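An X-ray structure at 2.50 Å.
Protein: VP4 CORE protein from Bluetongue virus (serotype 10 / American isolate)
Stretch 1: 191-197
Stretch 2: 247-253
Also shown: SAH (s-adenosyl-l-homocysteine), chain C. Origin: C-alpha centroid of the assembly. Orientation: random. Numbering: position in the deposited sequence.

Stretch 1 (191-197) EEVHYIG
Stretch 2, residues 247-253: DILKHMN

No direct hydrogen bond joins the two stretches; the polar link between them runs through a single water, and much of the remaining contact gathers around the ring of His-194. Water 1 donates to Glu-192 OE2 (2.9 Å) and accepts from the backbone Asn-253 N (2.9 Å), tying the start of the strand to the end of the second stretch.

Residues 192-196 form an extended strand, with phi/psi from -143/126 at Glu-192 to -91/130 at Ile-196. The strand's alternation sends the CA-to-CB bonds of Glu-192, His-194 and Ile-196 toward the second stretch, while Val-193 and Tyr-195 lie out of its reach. In the second stretch, a helix that begins earlier in the chain includes residues 247-249, and a type I turn spans Leu-249 to Met-252. His-251 N donates to Ile-248 O (3.2 Å), and Met-252 N makes a weak bond to Leu-249 O (3.2 Å). The chain becomes extended at Met-252 (-123/146). The two stretches run in opposing senses: His-194 CA lies 7.7 Å from Ile-248 CA, and Glu-192 CA 9.5 Å from Met-252 CA. The contact buries 224 Å².

Glu-192 (chi1 t, chi2 t) and His-194 (chi1 m, chi2 -105°) are two residues apart on the strand, so their side chains can meet on the same side: His-194 NE2 donates to Glu-192 OE1 at 2.6 Å. His-194 ND1 is hydrogen-bonded elsewhere in the structure. Both ring nitrogens are thus satisfied, and the carbon atoms and faces of the ring remain for packing. Met-252 (m, t, t) has a sideways CA-to-CB bond, yet its end comes nearer and places CE over one ring face, 4.2 Å from the His-194 centroid and 23° off the normal, a CH-pi contact. Its SD is 5.3 Å from that centroid, obliquely. His-251 O approaches the ring edge, 3.7 Å from His-194 CE1, and Ile-248 CG2 lies obliquely, 3.5 Å from His-194 ND1.

Farther along the strand the contact turns apolar. The CA-to-CB bond of Ile-248 (m, t) points toward the strand, and its CD1 meets Ile-196 CD1 at 3.8 Å; the chi1 of Ile-196 is off-well at -26°, with chi2 m. Ile-196 also approaches the ligand, its CG2 lying 3.5 Å from SAH C2. Beyond it, Gly-197 takes a positive phi (81/40), a conformation that favours glycine, and Gly-197 O accepts from SAH N at 2.8 Å. Tyr-195 (chi1 t) receives a weak bond from SAH N to its OH (3.1 Å).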

ATOM      1  N   GLU A 191      -6.947  -4.239  23.316  1.00 17.17           N
ATOM      2  CA  GLU A 191      -7.885  -5.360  23.462  1.00  8.65           C
ATOM      3  C   GLU A 191      -9.036  -5.008  24.384  1.00 12.89           C
ATOM      4  O   GLU A 191     -10.095  -5.633  24.326  1.00 23.76           O
ATOM      5  CB  GLU A 191      -7.197  -6.590  24.038  1.00  7.90           C
ATOM      6  CG  GLU A 191      -6.000  -7.071  23.248  1.00 -0.59           C
ATOM      7  CD  GLU A 191      -5.031  -7.833  24.122  1.00 68.13           C
ATOM      8  OE1 GLU A 191      -5.221  -9.058  24.300  1.00 20.81           O
ATOM      9  OE2 GLU A 191      -4.087  -7.194  24.635  1.00  8.82           O
ATOM     10  N   GLU A 192      -8.825  -4.017  25.244  1.00 19.64           N
ATOM     11  CA  GLU A 192      -9.801  -3.685  26.266  1.00 16.07           C
ATOM     12  C   GLU A 192      -9.848  -2.179  26.460  1.00 22.08           C
ATOM     13  O   GLU A 192      -8.820  -1.544  26.694  1.00 11.64           O
ATOM     14  CB  GLU A 192      -9.438  -4.395  27.569  1.00 17.00           C
ATOM     15  CG  GLU A 192     -10.405  -4.221  28.726  1.00 18.24           C
ATOM     16  CD  GLU A 192      -9.878  -4.879  29.999  1.00 15.41           C
ATOM     17  OE1 GLU A 192      -9.702  -4.172  31.018  1.00 35.62           O
ATOM     18  OE2 GLU A 192      -9.618  -6.104  29.973  1.00 25.85           O
ATOM     19  N   VAL A 193     -11.048  -1.618  26.347  1.00 13.06           N
ATOM     20  CA  VAL A 193     -11.267  -0.192  26.526  1.00 17.23           C
ATOM     21  C   VAL A 193     -12.214   0.086  27.678  1.00 18.35           C
ATOM     22  O   VAL A 193     -13.325  -0.435  27.729  1.00 19.64           O
ATOM     23  CB  VAL A 193     -11.850   0.477  25.251  1.00  8.26           C
ATOM     24  CG1 VAL A 193     -12.266   1.931  25.543  1.00 14.83           C
ATOM     25  CG2 VAL A 193     -10.854   0.410  24.109  1.00  5.47           C
ATOM     26  N   HIS A 194     -11.755   0.930  28.589  1.00 12.23           N
ATOM     27  CA  HIS A 194     -12.590   1.477  29.636  1.00 18.92           C
ATOM     28  C   HIS A 194     -13.018   2.890  29.225  1.00 20.54           C
ATOM     29  O   HIS A 194     -12.186   3.800  29.114  1.00 15.43           O
ATOM     30  CB  HIS A 194     -11.827   1.475  30.962  1.00 16.61           C
ATOM     31  CG  HIS A 194     -11.506   0.105  31.465  1.00 14.24           C
ATOM     32  ND1 HIS A 194     -12.182  -0.482  32.512  1.00 24.16           N
ATOM     33  CD2 HIS A 194     -10.595  -0.807  31.048  1.00-10.99           C
ATOM     34  CE1 HIS A 194     -11.697  -1.694  32.724  1.00  0.61           C
ATOM     35  NE2 HIS A 194     -10.730  -1.914  31.851  1.00 20.60           N
ATOM     36  N   TYR A 195     -14.316   3.049  28.977  1.00 12.93           N
ATOM     37  CA  TYR A 195     -14.873   4.277  28.410  1.00 16.42           C
ATOM     38  C   TYR A 195     -15.772   4.952  29.439  1.00  9.07           C
ATOM     39  O   TYR A 195     -16.930   4.575  29.614  1.00 13.68           O
ATOM     40  CB  TYR A 195     -15.660   3.943  27.131  1.00  9.01           C
ATOM     41  CG  TYR A 195     -16.105   5.107  26.253  1.00  9.33           C
ATOM     42  CD1 TYR A 195     -15.974   6.431  26.661  1.00 16.45           C
ATOM     43  CD2 TYR A 195     -16.693   4.863  25.013  1.00 11.83           C
ATOM     44  CE1 TYR A 195     -16.393   7.483  25.844  1.00 11.77           C
ATOM     45  CE2 TYR A 195     -17.124   5.903  24.192  1.00 20.86           C
ATOM     46  CZ  TYR A 195     -16.970   7.208  24.611  1.00 24.50           C
ATOM     47  OH  TYR A 195     -17.388   8.242  23.798  1.00 16.42           O
ATOM     48  N   ILE A 196     -15.208   5.946  30.116  1.00  7.92           N
ATOM     49  CA  ILE A 196     -15.891   6.693  31.165  1.00 17.23           C
ATOM     50  C   ILE A 196     -16.576   7.899  30.541  1.00 21.06           C
ATOM     51  O   ILE A 196     -15.943   8.672  29.814  1.00 16.73           O
ATOM     52  CB  ILE A 196     -14.904   7.245  32.261  1.00 11.31           C
ATOM     53  CG1 ILE A 196     -13.607   6.409  32.396  1.00  2.69           C
ATOM     54  CG2 ILE A 196     -15.641   7.478  33.576  1.00 23.94           C
ATOM     55  CD1 ILE A 196     -13.740   5.094  33.112  1.00 28.26           C
ATOM     56  N   GLY A 197     -17.857   8.073  30.852  1.00 22.21           N
ATOM     57  CA  GLY A 197     -18.647   9.154  30.278  1.00 27.49           C
ATOM     58  C   GLY A 197     -19.134   8.769  28.896  1.00 19.33           C
ATOM     59  O   GLY A 197     -19.153   9.597  27.981  1.00 30.26           O
ATOM     60  N   ASP A 247     -12.857   2.521  41.023  1.00 12.32           N
ATOM     61  CA  ASP A 247     -14.050   2.184  40.238  1.00 17.05           C
ATOM     62  C   ASP A 247     -13.734   1.422  38.952  1.00 18.33           C
ATOM     63  O   ASP A 247     -14.626   0.845  38.330  1.00 20.54           O
ATOM     64  CB  ASP A 247     -14.833   3.458  39.900  1.00 11.23           C
ATOM     65  CG  ASP A 247     -15.215   4.253  41.134  1.00-11.10           C
ATOM     66  OD1 ASP A 247     -15.711   3.638  42.105  1.00-10.05           O
ATOM     67  OD2 ASP A 247     -15.022   5.489  41.133  1.00  9.54           O
ATOM     68  N   ILE A 248     -12.459   1.431  38.568  1.00 11.03           N
ATOM     69  CA  ILE A 248     -11.985   0.836  37.321  1.00  9.05           C
ATOM     70  C   ILE A 248     -11.128  -0.405  37.577  1.00 12.18           C
ATOM     71  O   ILE A 248     -11.205  -1.381  36.830  1.00 16.05           O
ATOM     72  CB  ILE A 248     -11.188   1.866  36.492  1.00  8.41           C
ATOM     73  CG1 ILE A 248     -12.016   3.136  36.294  1.00 29.05           C
ATOM     74  CG2 ILE A 248     -10.762   1.276  35.146  1.00  6.75           C
ATOM     75  CD1 ILE A 248     -11.217   4.301  35.847  1.00 22.66           C
ATOM     76  N   LEU A 249     -10.315  -0.356  38.632  1.00 10.92           N
ATOM     77  CA  LEU A 249      -9.519  -1.505  39.065  1.00 14.32           C
ATOM     78  C   LEU A 249     -10.360  -2.769  39.260  1.00 18.02           C
ATOM     79  O   LEU A 249      -9.939  -3.859  38.863  1.00 24.91           O
ATOM     80  CB  LEU A 249      -8.752  -1.204  40.368  1.00 15.39           C
ATOM     81  CG  LEU A 249      -7.310  -0.668  40.421  1.00 37.48           C
ATOM     82  CD1 LEU A 249      -6.509  -0.911  39.139  1.00  8.40           C
ATOM     83  CD2 LEU A 249      -7.286   0.798  40.787  1.00 58.16           C
ATOM     84  N   LYS A 250     -11.544  -2.620  39.857  1.00 15.90           N
ATOM     85  CA  LYS A 250     -12.383  -3.773  40.193  1.00 12.43           C
ATOM     86  C   LYS A 250     -12.962  -4.505  38.971  1.00  4.96           C
ATOM     87  O   LYS A 250     -13.371  -5.663  39.075  1.00 15.01           O
ATOM     88  CB  LYS A 250     -13.469  -3.410  41.224  1.00 10.85           C
ATOM     89  CG  LYS A 250     -14.556  -2.451  40.741  1.00  5.91           C
ATOM     90  CD  LYS A 250     -15.648  -2.255  41.797  1.00 10.04           C
ATOM     91  CE  LYS A 250     -16.584  -3.463  41.892  1.00 64.13           C
ATOM     92  NZ  LYS A 250     -17.568  -3.347  43.010  1.00  8.64           N
ATOM     93  N   HIS A 251     -12.972  -3.841  37.816  1.00 13.21           N
ATOM     94  CA  HIS A 251     -13.445  -4.467  36.577  1.00 20.23           C
ATOM     95  C   HIS A 251     -12.284  -4.854  35.657  1.00 12.97           C
ATOM     96  O   HIS A 251     -12.412  -4.844  34.425  1.00 18.87           O
ATOM     97  CB  HIS A 251     -14.463  -3.567  35.857  1.00 13.39           C
ATOM     98  CG  HIS A 251     -15.611  -3.144  36.721  1.00 21.30           C
ATOM     99  ND1 HIS A 251     -16.499  -4.043  37.273  1.00 15.32           N
ATOM    100  CD2 HIS A 251     -16.008  -1.919  37.140  1.00 28.63           C
ATOM    101  CE1 HIS A 251     -17.393  -3.391  37.996  1.00 -9.94           C
ATOM    102  NE2 HIS A 251     -17.121  -2.099  37.927  1.00 23.05           N
ATOM    103  N   MET A 252     -11.154  -5.207  36.266  1.00 19.43           N
ATOM    104  CA  MET A 252      -9.977  -5.635  35.517  1.00 18.27           C
ATOM    105  C   MET A 252      -9.515  -7.015  35.931  1.00 14.75           C
ATOM    106  O   MET A 252      -9.617  -7.389  37.103  1.00 14.37           O
ATOM    107  CB  MET A 252      -8.827  -4.658  35.721  1.00  6.03           C
ATOM    108  CG  MET A 252      -8.889  -3.435  34.855  1.00 44.09           C
ATOM    109  SD  MET A 252      -7.400  -2.470  35.076  1.00 22.64           S
ATOM    110  CE  MET A 252      -7.933  -0.939  34.346  1.00 33.15           C
ATOM    111  N   ASN A 253      -8.999  -7.762  34.961  1.00 12.20           N
ATOM    112  CA  ASN A 253      -8.351  -9.040  35.225  1.00  6.62           C
ATOM    113  C   ASN A 253      -6.842  -8.898  35.042  1.00  9.68           C
ATOM    114  O   ASN A 253      -6.349  -8.757  33.920  1.00 20.76           O
ATOM    115  CB  ASN A 253      -8.930 -10.128  34.315  1.00  2.97           C
ATOM    116  CG  ASN A 253      -8.157 -11.431  34.384  1.00 -9.96           C
ATOM    117  OD1 ASN A 253      -7.538 -11.762  35.396  1.00  3.37           O
ATOM    118  ND2 ASN A 253      -8.192 -12.183  33.293  1.00 37.64           N
TER
HETATM  119  N   SAH C1646     -19.469  10.064  25.244  1.00 23.02           N
HETATM  120  CA  SAH C1646     -20.851  10.618  25.085  1.00 30.27           C
HETATM  121  CB  SAH C1646     -20.905  12.130  25.319  1.00  5.58           C
HETATM  122  CG  SAH C1646     -20.499  12.549  26.729  1.00 23.71           C
HETATM  123  SD  SAH C1646     -21.914  13.175  27.658  1.00 38.74           S
HETATM  124  C   SAH C1646     -21.415  10.258  23.714  1.00 31.49           C
HETATM  125  O   SAH C1646     -20.670  10.024  22.761  1.00 32.51           O
HETATM  126  OXT SAH C1646     -22.631  10.183  23.537  1.00 49.20           O
HETATM  127  C5' SAH C1646     -21.029  13.226  29.229  1.00 20.83           C
HETATM  128  C4' SAH C1646     -21.558  12.131  30.137  1.00 31.39           C
HETATM  129  O4' SAH C1646     -20.718  11.958  31.249  1.00 26.03           O
HETATM  130  C3' SAH C1646     -22.936  12.431  30.701  1.00 27.59           C
HETATM  131  O3' SAH C1646     -23.856  11.610  30.029  1.00 22.62           O
HETATM  132  C2' SAH C1646     -22.848  12.084  32.179  1.00  5.55           C
HETATM  133  O2' SAH C1646     -23.842  11.158  32.548  1.00 49.50           O
HETATM  134  C1' SAH C1646     -21.498  11.411  32.288  1.00 29.06           C
HETATM  135  N9  SAH C1646     -20.773  11.584  33.555  1.00 46.31           N
HETATM  136  C8  SAH C1646     -20.690  12.693  34.356  1.00 24.84           C
HETATM  137  N7  SAH C1646     -19.881  12.399  35.400  1.00 57.23           N
HETATM  138  C5  SAH C1646     -19.439  11.130  35.269  1.00 42.35           C
HETATM  139  C6  SAH C1646     -18.598  10.332  36.038  1.00 54.30           C
HETATM  140  N6  SAH C1646     -18.057  10.809  37.154  1.00 26.20           N
HETATM  141  N1  SAH C1646     -18.330   9.035  35.636  1.00 19.24           N
HETATM  142  C2  SAH C1646     -18.889   8.536  34.480  1.00 11.89           C
HETATM  143  N3  SAH C1646     -19.720   9.338  33.720  1.00 44.99           N
HETATM  144  C4  SAH C1646     -19.990  10.609  34.109  1.00 22.67           C
HETATM  145  O   HOH W   1      -8.147  -7.307  32.186  1.00 28.21           O